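Local atomic coordinates of geranyltranstransferase (IspA) (Helicobacter pylori, PDB entry 3LLW), a protein that probably acts as a magnesium-dependent prenyltransferase in isoprenoid biosynthesis. Residues P6-S9 against F10-E14; K54-L57 against A58-A62; Y286-L289 against Q290-L293. All coordinates share one frame; numbering follows the deposited sequence.

Contact 1 (P6-S9 against F10-E14)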
loop_
_atom_site.group_PDB
_atom_site.type_symbol
_atom_site.label_atom_id
_atom_site.label_comp_id
_atom_site.label_asym_id
_atom_site.label_seq_id
_atom_site.Cartn_x
_atom_site.Cartn_y
_atom_site.Cartn_z
ATOM N N PRO A 6 24.998 23.574 -17.282
ATOM C CA PRO A 6 24.148 24.047 -16.177
ATOM C C PRO A 6 22.980 23.130 -15.807
ATOM O O PRO A 6 22.776 22.867 -14.622
ATOM C CB PRO A 6 23.638 25.401 -16.679
ATOM C CG PRO A 6 24.658 25.843 -17.648
ATOM C CD PRO A 6 25.086 24.595 -18.341
ATOM N N ASN A 7 22.250 22.652 -16.814
ATOM C CA ASN A 7 21.164 21.687 -16.646
ATOM C C ASN A 7 21.574 20.426 -15.862
ATOM O O ASN A 7 20.893 20.018 -14.921
ATOM C CB ASN A 7 20.657 21.288 -18.029
ATOM C CG ASN A 7 19.619 20.188 -17.984
ATOM O OD1 ASN A 7 18.501 20.396 -17.509
ATOM N ND2 ASN A 7 19.974 19.013 -18.516
ATOM N N LEU A 8 22.700 19.842 -16.256
ATOM C CA LEU A 8 23.214 18.618 -15.676
ATOM C C LEU A 8 23.807 18.868 -14.298
ATOM O O LEU A 8 23.830 17.974 -13.442
ATOM C CB LEU A 8 24.298 18.066 -16.598
ATOM C CG LEU A 8 24.651 16.593 -16.466
ATOM C CD1 LEU A 8 23.395 15.753 -16.601
ATOM C CD2 LEU A 8 25.675 16.209 -17.517
ATOM N N SER A 9 24.291 20.093 -14.098
ATOM C CA SER A 9 24.897 20.515 -12.840
ATOM C C SER A 9 23.806 20.762 -11.814
ATOM O O SER A 9 23.969 20.442 -10.629
ATOM C CB SER A 9 25.712 21.800 -13.046
ATOM O OG SER A 9 26.612 22.011 -11.979
ATOM N N PHE A 10 22.699 21.338 -12.288
ATOM C CA PHE A 10 21.517 21.593 -11.476
ATOM C C PHE A 10 20.890 20.277 -11.001
ATOM O O PHE A 10 20.462 20.162 -9.851
ATOM C CB PHE A 10 20.501 22.411 -12.279
ATOM C CG PHE A 10 19.162 22.537 -11.619
ATOM C CD1 PHE A 10 18.958 23.476 -10.615
ATOM C CD2 PHE A 10 18.097 21.731 -12.014
ATOM C CE1 PHE A 10 17.712 23.602 -9.998
ATOM C CE2 PHE A 10 16.850 21.846 -11.399
ATOM C CZ PHE A 10 16.658 22.783 -10.391
ATOM N N TYR A 11 20.839 19.303 -11.909
ATOM C CA TYR A 11 20.278 17.990 -11.635
ATOM C C TYR A 11 21.097 17.216 -10.607
ATOM O O TYR A 11 20.531 16.650 -9.668
ATOM C CB TYR A 11 20.116 17.189 -12.932
ATOM C CG TYR A 11 19.953 15.695 -12.717
ATOM C CD1 TYR A 11 18.847 15.180 -12.026
ATOM C CD2 TYR A 11 20.898 14.798 -13.209
ATOM C CE1 TYR A 11 18.701 13.833 -11.821
ATOM C CE2 TYR A 11 20.748 13.437 -13.022
ATOM C CZ TYR A 11 19.647 12.962 -12.322
ATOM O OH TYR A 11 19.493 11.615 -12.125
ATOM N N TYR A 12 22.416 17.202 -10.771
ATOM C CA TYR A 12 23.303 16.528 -9.815
ATOM C C TYR A 12 23.168 17.088 -8.399
ATOM O O TYR A 12 23.285 16.360 -7.412
ATOM C CB TYR A 12 24.765 16.622 -10.262
ATOM C CG TYR A 12 25.165 15.645 -11.348
ATOM C CD1 TYR A 12 24.515 14.417 -11.492
ATOM C CD2 TYR A 12 26.216 15.939 -12.218
ATOM C CE1 TYR A 12 24.886 13.517 -12.482
ATOM C CE2 TYR A 12 26.602 15.040 -13.209
ATOM C CZ TYR A 12 25.933 13.830 -13.333
ATOM O OH TYR A 12 26.307 12.933 -14.311
ATOM N N ASN A 13 22.914 18.385 -8.319
ATOM C CA ASN A 13 22.765 19.056 -7.050
ATOM C C ASN A 13 21.409 18.742 -6.397
ATOM O O ASN A 13 21.328 18.619 -5.173
ATOM C CB ASN A 13 22.981 20.559 -7.237
ATOM C CG ASN A 13 22.950 21.320 -5.943
ATOM O OD1 ASN A 13 22.241 22.322 -5.828
ATOM N ND2 ASN A 13 23.705 20.849 -4.949
ATOM N N GLU A 14 20.361 18.600 -7.214
ATOM C CA GLU A 14 19.053 18.164 -6.712
ATOM C C GLU A 14 19.056 16.740 -6.151
ATOM O O GLU A 14 18.354 16.455 -5.189
ATOM C CB GLU A 14 17.965 18.329 -7.769
ATOM C CG GLU A 14 17.597 19.789 -8.009
ATOM C CD GLU A 14 17.317 20.545 -6.708
ATOM O OE1 GLU A 14 16.484 20.061 -5.903
ATOM O OE2 GLU A 14 17.921 21.621 -6.493
#
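Leu8 meets Tyr12 one turn later on the first turns of helix 6-23, the N-terminal helix of this mainly helical prenyl synthase fold. The two side chains lie side by side and point the same way. The Tyr12 side chain can be followed outward. Tyr12 CB sits 3.6 Å from Leu8 O and a little farther from Ser9 O. Tyr12 CG and CD2 pass closest to that same Leu8 O, each at 3.4 Å. Tyr12 CE2 then reaches Leu8 CG at 4.1 Å, an apolar contact. The ring is brought over the preceding turn because CG stands beside the backbone N and anti to the carbonyl carbon (chi1 -79°). Leu8 O also accepts the hydrogen bond of Tyr12 N.

Leu8 CD1 lies obliquely to a second ring, 4.3 Å from Tyr11 CD2. The ring of Tyr11 leans off another side of the helix than that of Tyr12. It rests on Leu57 and Ala58 of helix 51-63. Leu8 also packs on Asn292 and Ala295 of helix 287-301. The helix thus turns one flank to two other helices.

The backbone bonds are of the i to i+4 kind. The shortest is Phe10 N to Pro6 O at 2.8 Å. Asn13 N to Ser9 O is longer, at 3.3 Å. On its own side of the helix, the Phe10 ring makes an edge-to-face pair with Tyr69. One of its faces is covered by Glu14 CG, 3.9 Å above the ring plane and offset toward the rim.

Contact 2 (K54-L57 against A58-A62)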
loop_
_atom_site.group_PDB
_atom_site.type_symbol
_atom_site.label_atom_id
_atom_site.label_comp_id
_atom_site.label_asym_id
_atom_site.label_seq_id
_atom_site.Cartn_x
_atom_site.Cartn_y
_atom_site.Cartn_z
ATOM N N LYS A 54 16.615 9.076 -8.420
ATOM C CA LYS A 54 17.448 9.733 -9.440
ATOM C C LYS A 54 16.844 9.677 -10.843
ATOM O O LYS A 54 16.924 10.656 -11.584
ATOM C CB LYS A 54 18.865 9.182 -9.452
ATOM C CG LYS A 54 19.708 9.681 -8.297
ATOM C CD LYS A 54 20.991 8.889 -8.162
ATOM C CE LYS A 54 21.702 9.285 -6.868
ATOM N NZ LYS A 54 23.077 8.766 -6.793
ATOM N N LEU A 55 16.231 8.550 -11.204
ATOM C CA LEU A 55 15.547 8.437 -12.500
ATOM C C LEU A 55 14.356 9.374 -12.580
ATOM O O LEU A 55 14.130 9.995 -13.611
ATOM C CB LEU A 55 15.060 7.008 -12.737
ATOM C CG LEU A 55 16.079 5.926 -13.076
ATOM C CD1 LEU A 55 15.450 4.567 -12.776
ATOM C CD2 LEU A 55 16.477 6.048 -14.538
ATOM N N PHE A 56 13.596 9.448 -11.480
ATOM C CA PHE A 56 12.446 10.334 -11.348
ATOM C C PHE A 56 12.872 11.778 -11.550
ATOM O O PHE A 56 12.275 12.530 -12.349
ATOM C CB PHE A 56 11.795 10.163 -9.957
ATOM C CG PHE A 56 10.731 11.194 -9.649
ATOM C CD1 PHE A 56 10.953 12.179 -8.698
ATOM C CD2 PHE A 56 9.511 11.190 -10.334
ATOM C CE1 PHE A 56 9.973 13.139 -8.419
ATOM C CE2 PHE A 56 8.529 12.150 -10.059
ATOM C CZ PHE A 56 8.764 13.131 -9.121
ATOM N N LEU A 57 13.913 12.154 -10.813
ATOM C CA LEU A 57 14.450 13.511 -10.861
ATOM C C LEU A 57 15.156 13.858 -12.175
ATOM O O LEU A 57 15.150 15.007 -12.576
ATOM C CB LEU A 57 15.358 13.775 -9.668
ATOM C CG LEU A 57 14.666 13.870 -8.312
ATOM C CD1 LEU A 57 15.708 13.792 -7.181
ATOM C CD2 LEU A 57 13.864 15.158 -8.233
ATOM N N ALA A 58 15.721 12.865 -12.852
ATOM C CA ALA A 58 16.324 13.075 -14.164
ATOM C C ALA A 58 15.313 13.607 -15.166
ATOM O O ALA A 58 15.621 14.526 -15.892
ATOM C CB ALA A 58 16.942 11.801 -14.685
ATOM N N VAL A 59 14.113 13.029 -15.172
ATOM C CA VAL A 59 13.042 13.406 -16.096
ATOM C C VAL A 59 12.462 14.759 -15.708
ATOM O O VAL A 59 12.242 15.624 -16.548
ATOM C CB VAL A 59 11.914 12.339 -16.122
ATOM C CG1 VAL A 59 10.904 12.619 -17.232
ATOM C CG2 VAL A 59 12.490 10.971 -16.338
ATOM N N LEU A 60 12.237 14.932 -14.417
ATOM C CA LEU A 60 11.578 16.102 -13.893
ATOM C C LEU A 60 12.405 17.394 -13.965
ATOM O O LEU A 60 11.913 18.411 -14.474
ATOM C CB LEU A 60 11.142 15.801 -12.474
ATOM C CG LEU A 60 10.422 16.878 -11.697
ATOM C CD1 LEU A 60 8.980 17.023 -12.177
ATOM C CD2 LEU A 60 10.475 16.416 -10.295
ATOM N N CYS A 61 13.652 17.347 -13.490
ATOM C CA CYS A 61 14.579 18.494 -13.563
ATOM C C CYS A 61 14.818 18.977 -14.987
ATOM O O CYS A 61 14.998 20.171 -15.217
ATOM C CB CYS A 61 15.939 18.150 -12.957
ATOM S SG CYS A 61 15.929 17.878 -11.199
ATOM N N ALA A 62 14.844 18.033 -15.922
ATOM C CA ALA A 62 14.970 18.331 -17.335
ATOM C C ALA A 62 13.746 19.039 -17.915
ATOM O O ALA A 62 13.881 19.917 -18.766
ATOM C CB ALA A 62 15.224 17.069 -18.088
#
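Lys54 O is gripped by two donors. Ala58 N bonds to it at 2.8 Å as part of the alpha-helical i to i+4 pattern of helix 51-63, and Tyr11 OH of helix 6-23 bonds to it from outside. The methyl group of Ala58 also lies near this oxygen, with Ala58 CB 3.3 Å from Lys54 O. One backbone carbonyl thus serves both its own helix and a neighbouring one.

The next bonds along the helix vary. Val59 N to Leu55 O is weak. Leu60 N bonds to Phe56 O. Cys61 N closes on Leu57 O at 2.9 Å.

Phe56 and Leu60 run side by side and point the same way. The ring presents CE1 and CZ to Leu60 CD2, with Phe56 CE1 at 3.8 Å, and the methyl group comes in obliquely. Both residues have CG anti to their own backbone N (chi1 171° and 180°), which keeps the two side chains in step. Leu60 CD2 also touches Leu57 CD2 at 4.2 Å, where the leucine side chains cross at a slant. This one methyl group therefore bridges two residues of the preceding turn.

Most of the neighbours are apolar. Phe56 packs on Ile79, Ala80 and Ile83 of helix 73-94. Val59 lies on Leu197 of helix 178-204 and on Leu289 of helix 287-301. Helix 51-63 is therefore buried among several helices of the bundle. At the far end, Cys61 folds SG back over its own helix, beside the backbone N, and Cys61 SG stops 3.3 Å from Leu57 O.

Contact 3 (Y286-L289 against Q290-L293). With SO4 (sulfate ion), chain E.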
loop_
_atom_site.group_PDB
_atom_site.type_symbol
_atom_site.label_atom_id
_atom_site.label_comp_id
_atom_site.label_asym_id
_atom_site.label_seq_id
_atom_site.Cartn_x
_atom_site.Cartn_y
_atom_site.Cartn_z
ATOM N N TYR A 286 13.993 16.565 -27.338
ATOM C CA TYR A 286 14.193 16.659 -25.882
ATOM C C TYR A 286 15.657 16.634 -25.423
ATOM O O TYR A 286 16.053 15.684 -24.744
ATOM C CB TYR A 286 13.421 15.530 -25.173
ATOM C CG TYR A 286 11.933 15.603 -25.373
ATOM C CD1 TYR A 286 11.292 14.799 -26.318
ATOM C CD2 TYR A 286 11.165 16.497 -24.634
ATOM C CE1 TYR A 286 9.904 14.888 -26.518
ATOM C CE2 TYR A 286 9.797 16.592 -24.821
ATOM C CZ TYR A 286 9.174 15.790 -25.762
ATOM O OH TYR A 286 7.815 15.900 -25.914
ATOM N N PRO A 287 16.457 17.667 -25.782
ATOM C CA PRO A 287 17.888 17.686 -25.446
ATOM C C PRO A 287 18.267 17.628 -23.956
ATOM O O PRO A 287 19.194 16.890 -23.602
ATOM C CB PRO A 287 18.393 18.998 -26.083
ATOM C CG PRO A 287 17.176 19.824 -26.321
ATOM C CD PRO A 287 16.073 18.851 -26.580
ATOM N N LEU A 288 17.569 18.383 -23.105
ATOM C CA LEU A 288 17.867 18.415 -21.664
ATOM C C LEU A 288 17.542 17.076 -20.996
ATOM O O LEU A 288 18.278 16.614 -20.122
ATOM C CB LEU A 288 17.137 19.568 -20.965
ATOM C CG LEU A 288 17.408 20.993 -21.479
ATOM C CD1 LEU A 288 16.477 22.026 -20.836
ATOM C CD2 LEU A 288 18.867 21.400 -21.305
ATOM N N LEU A 289 16.445 16.461 -21.439
ATOM C CA LEU A 289 16.047 15.127 -21.002
ATOM C C LEU A 289 17.053 14.079 -21.433
ATOM O O LEU A 289 17.485 13.228 -20.624
ATOM C CB LEU A 289 14.640 14.784 -21.523
ATOM C CG LEU A 289 13.997 13.422 -21.204
ATOM C CD1 LEU A 289 13.928 13.138 -19.719
ATOM C CD2 LEU A 289 12.603 13.328 -21.821
ATOM N N GLN A 290 17.441 14.156 -22.702
ATOM C CA GLN A 290 18.434 13.244 -23.243
ATOM C C GLN A 290 19.742 13.349 -22.459
ATOM O O GLN A 290 20.389 12.330 -22.199
ATOM C CB GLN A 290 18.658 13.516 -24.732
ATOM C CG GLN A 290 19.403 12.409 -25.481
ATOM C CD GLN A 290 20.923 12.502 -25.351
ATOM O OE1 GLN A 290 21.494 13.598 -25.301
ATOM N NE2 GLN A 290 21.583 11.344 -25.292
ATOM N N GLU A 291 20.098 14.576 -22.073
ATOM C CA GLU A 291 21.356 14.854 -21.401
ATOM C C GLU A 291 21.386 14.255 -19.996
ATOM O O GLU A 291 22.370 13.613 -19.617
ATOM C CB GLU A 291 21.599 16.360 -21.355
ATOM C CG GLU A 291 22.982 16.771 -20.893
ATOM C CD GLU A 291 23.267 18.255 -21.112
ATOM O OE1 GLU A 291 22.450 19.110 -20.678
ATOM O OE2 GLU A 291 24.317 18.565 -21.720
ATOM N N ASN A 292 20.307 14.462 -19.237
ATOM C CA ASN A 292 20.174 13.897 -17.892
ATOM C C ASN A 292 20.145 12.366 -17.891
ATOM O O ASN A 292 20.852 11.726 -17.110
ATOM C CB ASN A 292 18.933 14.457 -17.182
ATOM C CG ASN A 292 19.078 15.922 -16.808
ATOM O OD1 ASN A 292 20.088 16.551 -17.108
ATOM N ND2 ASN A 292 18.060 16.473 -16.151
ATOM N N LEU A 293 19.337 11.790 -18.779
ATOM C CA LEU A 293 19.254 10.344 -18.900
ATOM C C LEU A 293 20.570 9.715 -19.339
ATOM O O LEU A 293 21.022 8.747 -18.731
ATOM C CB LEU A 293 18.097 9.928 -19.813
ATOM C CG LEU A 293 16.688 10.175 -19.248
ATOM C CD1 LEU A 293 15.633 9.743 -20.239
ATOM C CD2 LEU A 293 16.496 9.467 -17.917
HETATM S S SO4 E . 13.924 19.322 -23.139
HETATM O O1 SO4 E . 15.206 19.843 -23.610
HETATM O O2 SO4 E . 14.112 17.965 -22.617
HETATM O O3 SO4 E . 13.408 20.200 -22.087
HETATM O O4 SO4 E . 12.979 19.325 -24.260
#
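An anion sits at the N-terminal end of helix 287-301, held by amide groups of its first turn. The anion is a sulfate, probably from the crystallisation liquor. Leu288 N bonds to its O1 at 2.8 Å, and Leu289 N bonds to its O2 at 3.0 Å. The positive end of the helix dipole would probably add to this hold. Tyr286 is at the N-cap position. Its ring meets O2 at the edge and in plane, and Tyr286 CD2 lies 3.4 Å from O4 of the sulfate, which comes in obliquely. Pro287 CD lies 3.2 Å from O1 of the sulfate. CB and CG of Leu288 pass the same oxygen. Carbon atoms of Tyr286, Pro287 and Leu288 lie against the ion, and the two N-H groups supply the bonds.

The helix then proceeds with regular i to i+4 bonds. Gln290 N bonds to Tyr286 O at 2.9 Å. Leu293 N to Leu289 O is the straightest, with an N-H...O angle of 170°. The side chains of these last two residues lie side by side and point the same way. Leu289 CD1 touches Leu293 CD1 at 3.8 Å. Leu289 reaches forward to it because its CG is anti to the backbone N (chi1 180°), whereas the CG of Leu293 stands beside its backbone N and bends back over Leu289 O, 3.4 Å away.

This leucine pair enters the bundle between two helices. Leu293 packs on Ala58 of helix 51-63. Leu289 touches Leu211 of helix 209-236, and Leu293 touches Leu215 and Phe218. Asn292 gives its ND2 to Ala58 O, and its side chain also touches Tyr11 of helix 6-23.

In the fold
From the N terminus the three contacts follow in series. Each lies within one helix and spans about a turn or two, so none closes a long loop and none nests in or crosses another. Contact 1 starts helix 6-23, contact 2 lies in helix 51-63, and contact 3 starts the last helix, 287-301. Their centres are only 10 to 12 Å apart, and every pair touches. The first helix and the start of the last are thereby brought together against helix 51-63. Asn7 ND2 bonds to Glu291 OE1, joining the first helix directly to the last. The methyl group of Ala62 packs against Leu289 and Asn292, where contacts 2 and 3 meet.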